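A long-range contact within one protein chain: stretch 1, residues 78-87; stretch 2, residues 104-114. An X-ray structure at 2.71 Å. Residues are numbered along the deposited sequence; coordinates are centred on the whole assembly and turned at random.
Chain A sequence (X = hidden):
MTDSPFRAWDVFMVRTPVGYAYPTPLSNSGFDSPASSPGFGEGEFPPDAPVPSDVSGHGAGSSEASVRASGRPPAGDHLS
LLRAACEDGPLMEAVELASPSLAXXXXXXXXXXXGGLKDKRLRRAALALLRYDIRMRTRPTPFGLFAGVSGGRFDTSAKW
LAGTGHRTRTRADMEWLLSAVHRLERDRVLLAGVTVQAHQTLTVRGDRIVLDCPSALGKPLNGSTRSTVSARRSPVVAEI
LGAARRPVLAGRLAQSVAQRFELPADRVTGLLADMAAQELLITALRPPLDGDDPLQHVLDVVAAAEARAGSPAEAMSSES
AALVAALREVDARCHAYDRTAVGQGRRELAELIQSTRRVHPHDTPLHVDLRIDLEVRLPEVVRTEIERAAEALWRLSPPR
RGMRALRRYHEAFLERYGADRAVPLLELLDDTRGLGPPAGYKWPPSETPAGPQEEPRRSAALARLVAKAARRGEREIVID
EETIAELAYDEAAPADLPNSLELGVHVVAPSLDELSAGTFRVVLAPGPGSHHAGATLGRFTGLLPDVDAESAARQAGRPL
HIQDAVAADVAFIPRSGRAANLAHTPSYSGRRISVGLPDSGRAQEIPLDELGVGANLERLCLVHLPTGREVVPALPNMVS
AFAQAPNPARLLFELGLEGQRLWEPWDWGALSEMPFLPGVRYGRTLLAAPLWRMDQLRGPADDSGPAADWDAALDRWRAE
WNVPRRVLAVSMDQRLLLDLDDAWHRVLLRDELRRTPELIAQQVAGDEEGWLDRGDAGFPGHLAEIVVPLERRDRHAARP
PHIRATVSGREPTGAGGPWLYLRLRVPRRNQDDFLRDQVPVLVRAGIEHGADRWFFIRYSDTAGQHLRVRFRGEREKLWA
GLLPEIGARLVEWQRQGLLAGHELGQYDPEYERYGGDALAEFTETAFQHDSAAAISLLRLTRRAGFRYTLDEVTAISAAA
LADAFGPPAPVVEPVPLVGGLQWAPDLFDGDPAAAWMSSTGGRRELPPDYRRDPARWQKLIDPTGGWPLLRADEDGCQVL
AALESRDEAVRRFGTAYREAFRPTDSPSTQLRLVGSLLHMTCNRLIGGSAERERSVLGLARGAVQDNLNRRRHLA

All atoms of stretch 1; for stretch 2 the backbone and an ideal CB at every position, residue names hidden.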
# COMPACT_ATOMS: atom_id res chain seq x y z
N HIS A 78 -28.02 7.51 -42.91
CA HIS A 78 -29.03 7.85 -43.91
C HIS A 78 -30.44 7.51 -43.42
O HIS A 78 -30.65 6.53 -42.71
CB HIS A 78 -28.72 7.22 -45.28
CG HIS A 78 -29.31 7.96 -46.44
ND1 HIS A 78 -30.35 7.45 -47.20
CD2 HIS A 78 -29.03 9.18 -46.95
CE1 HIS A 78 -30.68 8.32 -48.13
NE2 HIS A 78 -29.90 9.38 -48.01
N LEU A 79 -31.39 8.36 -43.81
CA LEU A 79 -32.81 8.25 -43.46
C LEU A 79 -33.45 6.95 -43.98
O LEU A 79 -34.50 6.52 -43.49
CB LEU A 79 -33.54 9.46 -44.04
CG LEU A 79 -35.06 9.58 -43.93
CD1 LEU A 79 -35.51 9.67 -42.48
CD2 LEU A 79 -35.57 10.75 -44.74
N SER A 80 -32.82 6.34 -44.98
CA SER A 80 -33.32 5.10 -45.57
C SER A 80 -33.31 3.94 -44.58
O SER A 80 -34.28 3.19 -44.49
CB SER A 80 -32.49 4.74 -46.80
OG SER A 80 -31.12 4.60 -46.44
N LEU A 81 -32.22 3.81 -43.82
CA LEU A 81 -32.08 2.69 -42.89
C LEU A 81 -33.17 2.75 -41.81
O LEU A 81 -33.59 1.74 -41.27
CB LEU A 81 -30.70 2.70 -42.24
CG LEU A 81 -30.36 1.58 -41.28
CD1 LEU A 81 -30.49 0.24 -41.98
CD2 LEU A 81 -28.96 1.76 -40.72
N LEU A 82 -33.62 3.97 -41.53
CA LEU A 82 -34.75 4.19 -40.65
C LEU A 82 -36.04 3.70 -41.29
O LEU A 82 -36.78 2.90 -40.72
CB LEU A 82 -34.88 5.67 -40.32
CG LEU A 82 -33.72 6.21 -39.48
CD1 LEU A 82 -33.91 7.68 -39.20
CD2 LEU A 82 -33.64 5.41 -38.17
N ARG A 83 -36.29 4.23 -42.48
CA ARG A 83 -37.48 3.88 -43.25
C ARG A 83 -37.55 2.37 -43.49
O ARG A 83 -38.62 1.76 -43.35
CB ARG A 83 -37.44 4.65 -44.58
CG ARG A 83 -37.72 6.15 -44.42
CD ARG A 83 -37.90 6.93 -45.73
NE ARG A 83 -39.02 6.45 -46.55
CZ ARG A 83 -40.30 6.77 -46.35
NH1 ARG A 83 -40.65 7.55 -45.33
NH2 ARG A 83 -41.24 6.28 -47.15
N ALA A 84 -36.40 1.75 -43.77
CA ALA A 84 -36.32 0.31 -44.02
C ALA A 84 -36.86 -0.57 -42.88
O ALA A 84 -37.69 -1.45 -43.10
CB ALA A 84 -34.88 -0.09 -44.34
N ALA A 85 -36.45 -0.28 -41.65
CA ALA A 85 -36.79 -1.13 -40.53
C ALA A 85 -38.17 -0.83 -39.92
O ALA A 85 -38.58 -1.47 -38.96
CB ALA A 85 -35.70 -1.09 -39.47
N CYS A 86 -38.88 0.14 -40.49
CA CYS A 86 -40.25 0.41 -40.05
C CYS A 86 -41.22 -0.73 -40.36
O CYS A 86 -42.33 -0.78 -39.84
CB CYS A 86 -40.77 1.71 -40.65
SG CYS A 86 -39.95 3.18 -40.00
N GLU A 87 -40.79 -1.66 -41.20
CA GLU A 87 -41.63 -2.77 -41.64
C GLU A 87 -41.39 -4.03 -40.78
O GLU A 87 -41.82 -5.14 -41.13
CB GLU A 87 -41.33 -3.01 -43.12
CG GLU A 87 -41.77 -1.84 -43.99
CD GLU A 87 -41.28 -1.96 -45.42
OE1 GLU A 87 -40.37 -2.78 -45.66
OE2 GLU A 87 -41.80 -1.23 -46.30
N UNK A 104 -40.35 7.28 -31.24
CA UNK A 104 -41.05 8.46 -31.71
C UNK A 104 -40.53 8.88 -33.07
O UNK A 104 -41.31 9.15 -33.99
CB UNK A 104 -40.91 9.61 -30.71
N UNK A 105 -39.22 8.91 -33.21
CA UNK A 105 -38.61 9.31 -34.47
C UNK A 105 -39.02 8.36 -35.61
O UNK A 105 -39.29 8.80 -36.73
CB UNK A 105 -37.09 9.34 -34.33
N UNK A 106 -39.10 7.07 -35.32
CA UNK A 106 -39.47 6.09 -36.33
C UNK A 106 -40.94 6.26 -36.72
O UNK A 106 -41.33 5.91 -37.84
CB UNK A 106 -39.21 4.67 -35.82
N UNK A 107 -41.72 6.82 -35.81
CA UNK A 107 -43.15 7.05 -36.04
C UNK A 107 -43.40 8.21 -37.01
O UNK A 107 -44.39 8.22 -37.73
CB UNK A 107 -43.85 7.33 -34.71
N UNK A 108 -42.49 9.18 -37.01
CA UNK A 108 -42.59 10.29 -37.96
C UNK A 108 -41.59 10.17 -39.12
O UNK A 108 -41.10 11.17 -39.63
CB UNK A 108 -42.37 11.62 -37.23
N UNK A 109 -41.29 8.93 -39.51
CA UNK A 109 -40.70 8.67 -40.81
C UNK A 109 -41.66 7.75 -41.54
O UNK A 109 -41.71 7.74 -42.77
CB UNK A 109 -39.30 8.06 -40.70
N UNK A 110 -42.43 6.98 -40.77
CA UNK A 110 -43.44 6.08 -41.31
C UNK A 110 -44.69 6.84 -41.76
O UNK A 110 -45.41 6.40 -42.66
CB UNK A 110 -43.81 5.03 -40.27
N UNK A 111 -44.97 7.96 -41.10
CA UNK A 111 -46.10 8.82 -41.46
C UNK A 111 -45.64 9.88 -42.47
O UNK A 111 -46.47 10.49 -43.15
CB UNK A 111 -46.69 9.48 -40.22
N UNK A 112 -44.32 10.05 -42.57
CA UNK A 112 -43.71 11.05 -43.43
C UNK A 112 -42.89 12.05 -42.64
O UNK A 112 -43.33 12.55 -41.59
CB UNK A 112 -44.79 11.78 -44.24
N UNK A 113 -41.70 12.35 -43.15
CA UNK A 113 -40.73 13.24 -42.49
C UNK A 113 -41.30 14.63 -42.25
O UNK A 113 -41.55 15.38 -43.20
CB UNK A 113 -39.46 13.35 -43.33
N UNK A 114 -41.49 14.99 -40.98
CA UNK A 114 -42.01 16.32 -40.66
C UNK A 114 -40.84 17.31 -40.47
O UNK A 114 -39.95 17.40 -41.33
CB UNK A 114 -42.88 16.27 -39.40

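The two helices cross nearly at right angles, 88° between their directions, so only a short patch of each can touch. From stretch 1 that patch is Leu79, Leu82, Arg83 and Cys86, an apolar strip with one charged flank.

Position 104 has nothing of stretch 1 near its ideal CB, so many residues would fit; it is Gly104, which makes no contact here. At position 105 the CA-to-CB bond points sideways, and only a side chain of some length could reach the methyl groups of Leu82. Leucine, isoleucine or methionine would serve. The residue is Leu105, whose end turns inward to bring CD2 within 3.6 Å of Leu82 CD1.

Position 106 also points sideways, but its ideal CB lies 4.5 Å from Cys86 SG, and Leu82 is close by. A medium or long apolar chain suits this surface. Leu106 fills it, its CD2 packing 3.7 Å from Leu82 CD2 and 4.4 Å from Cys86 SG.

Position 107 points away and places few demands from this side; it is Ala107. Position 108 is out of reach, free to be polar, and is Arg108.

Position 109 is the centre of the contact. Its CB points toward stretch 1, with Arg83 CG and Leu79 CD1 each 4.5 Å away and Cys86 SG at 5.0 Å. With neighbours this near, a compact apolar side chain fits well, and a branched one can meet several of them. Val109 does so: CG1 lies 3.7 Å from Leu79 CD1 and CG2 3.6 Å from Cys86 SG, and the residue has the largest area covered in either stretch. Its carbonyl O approaches Arg83 NH1 at 2.8 Å, but the angle is too poor for a hydrogen bond.

At position 110 the CB points sideways, 4.3 Å from Cys86 SG, so a small residue is enough to make contact. Ala110 touches the sulfur with its methyl group, CB to SG 4.3 Å.

Position 111 points away, where a long polar chain is acceptable. Arg111 folds back on its own stretch, NE donating to Ala107 O at 3.2 Å. Position 112 has phi 119° and psi 136°, at which a CB would jam against the preceding carbonyl O; this calls for glycine, and Gly112 is found.

Position 113 points toward Leu79, its ideal CB 4.9 Å from CD2; apolar or short polar residues could sit there. Asp113 does, OD2 lying 3.9 Å from Leu79 CD2. Position 114, out of reach, is Thr114, whose OG1 makes a weak hydrogen bond to Gly112 O at 3.4 Å.

Stretch 2 104-114: GLLARVARGDT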
# COMPACT_ATOMS: atom_id res chain seq x y z
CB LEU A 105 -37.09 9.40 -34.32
CG LEU A 105 -36.32 9.91 -35.53
CD1 LEU A 105 -35.12 10.73 -35.08
CD2 LEU A 105 -35.87 8.75 -36.39
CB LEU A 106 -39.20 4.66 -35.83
CG LEU A 106 -37.72 4.31 -35.67
CD1 LEU A 106 -37.53 2.94 -35.09
CD2 LEU A 106 -36.96 4.43 -36.99
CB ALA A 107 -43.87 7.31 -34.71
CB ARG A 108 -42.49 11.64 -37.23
CG ARG A 108 -41.26 11.79 -36.36
CD ARG A 108 -41.13 13.18 -35.74
NE ARG A 108 -40.68 14.21 -36.68
CZ ARG A 108 -40.32 15.43 -36.31
NH1 ARG A 108 -40.35 15.77 -35.03
NH2 ARG A 108 -39.92 16.32 -37.21
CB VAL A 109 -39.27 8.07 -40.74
CG1 VAL A 109 -38.31 9.04 -40.09
CG2 VAL A 109 -39.27 6.75 -40.00
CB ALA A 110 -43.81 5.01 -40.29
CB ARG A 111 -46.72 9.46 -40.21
CG ARG A 111 -45.90 10.57 -39.56
CD ARG A 111 -46.64 11.18 -38.38
NE ARG A 111 -46.96 10.16 -37.38
CZ ARG A 111 -48.03 10.16 -36.59
NH1 ARG A 111 -48.93 11.13 -36.69
NH2 ARG A 111 -48.22 9.18 -35.71
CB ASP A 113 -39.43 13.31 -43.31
CG ASP A 113 -38.29 14.01 -42.58
OD1 ASP A 113 -38.52 14.62 -41.52
OD2 ASP A 113 -37.15 13.95 -43.08
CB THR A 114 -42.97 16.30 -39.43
OG1 THR A 114 -43.76 15.11 -39.45
CG2 THR A 114 -43.90 17.53 -39.44
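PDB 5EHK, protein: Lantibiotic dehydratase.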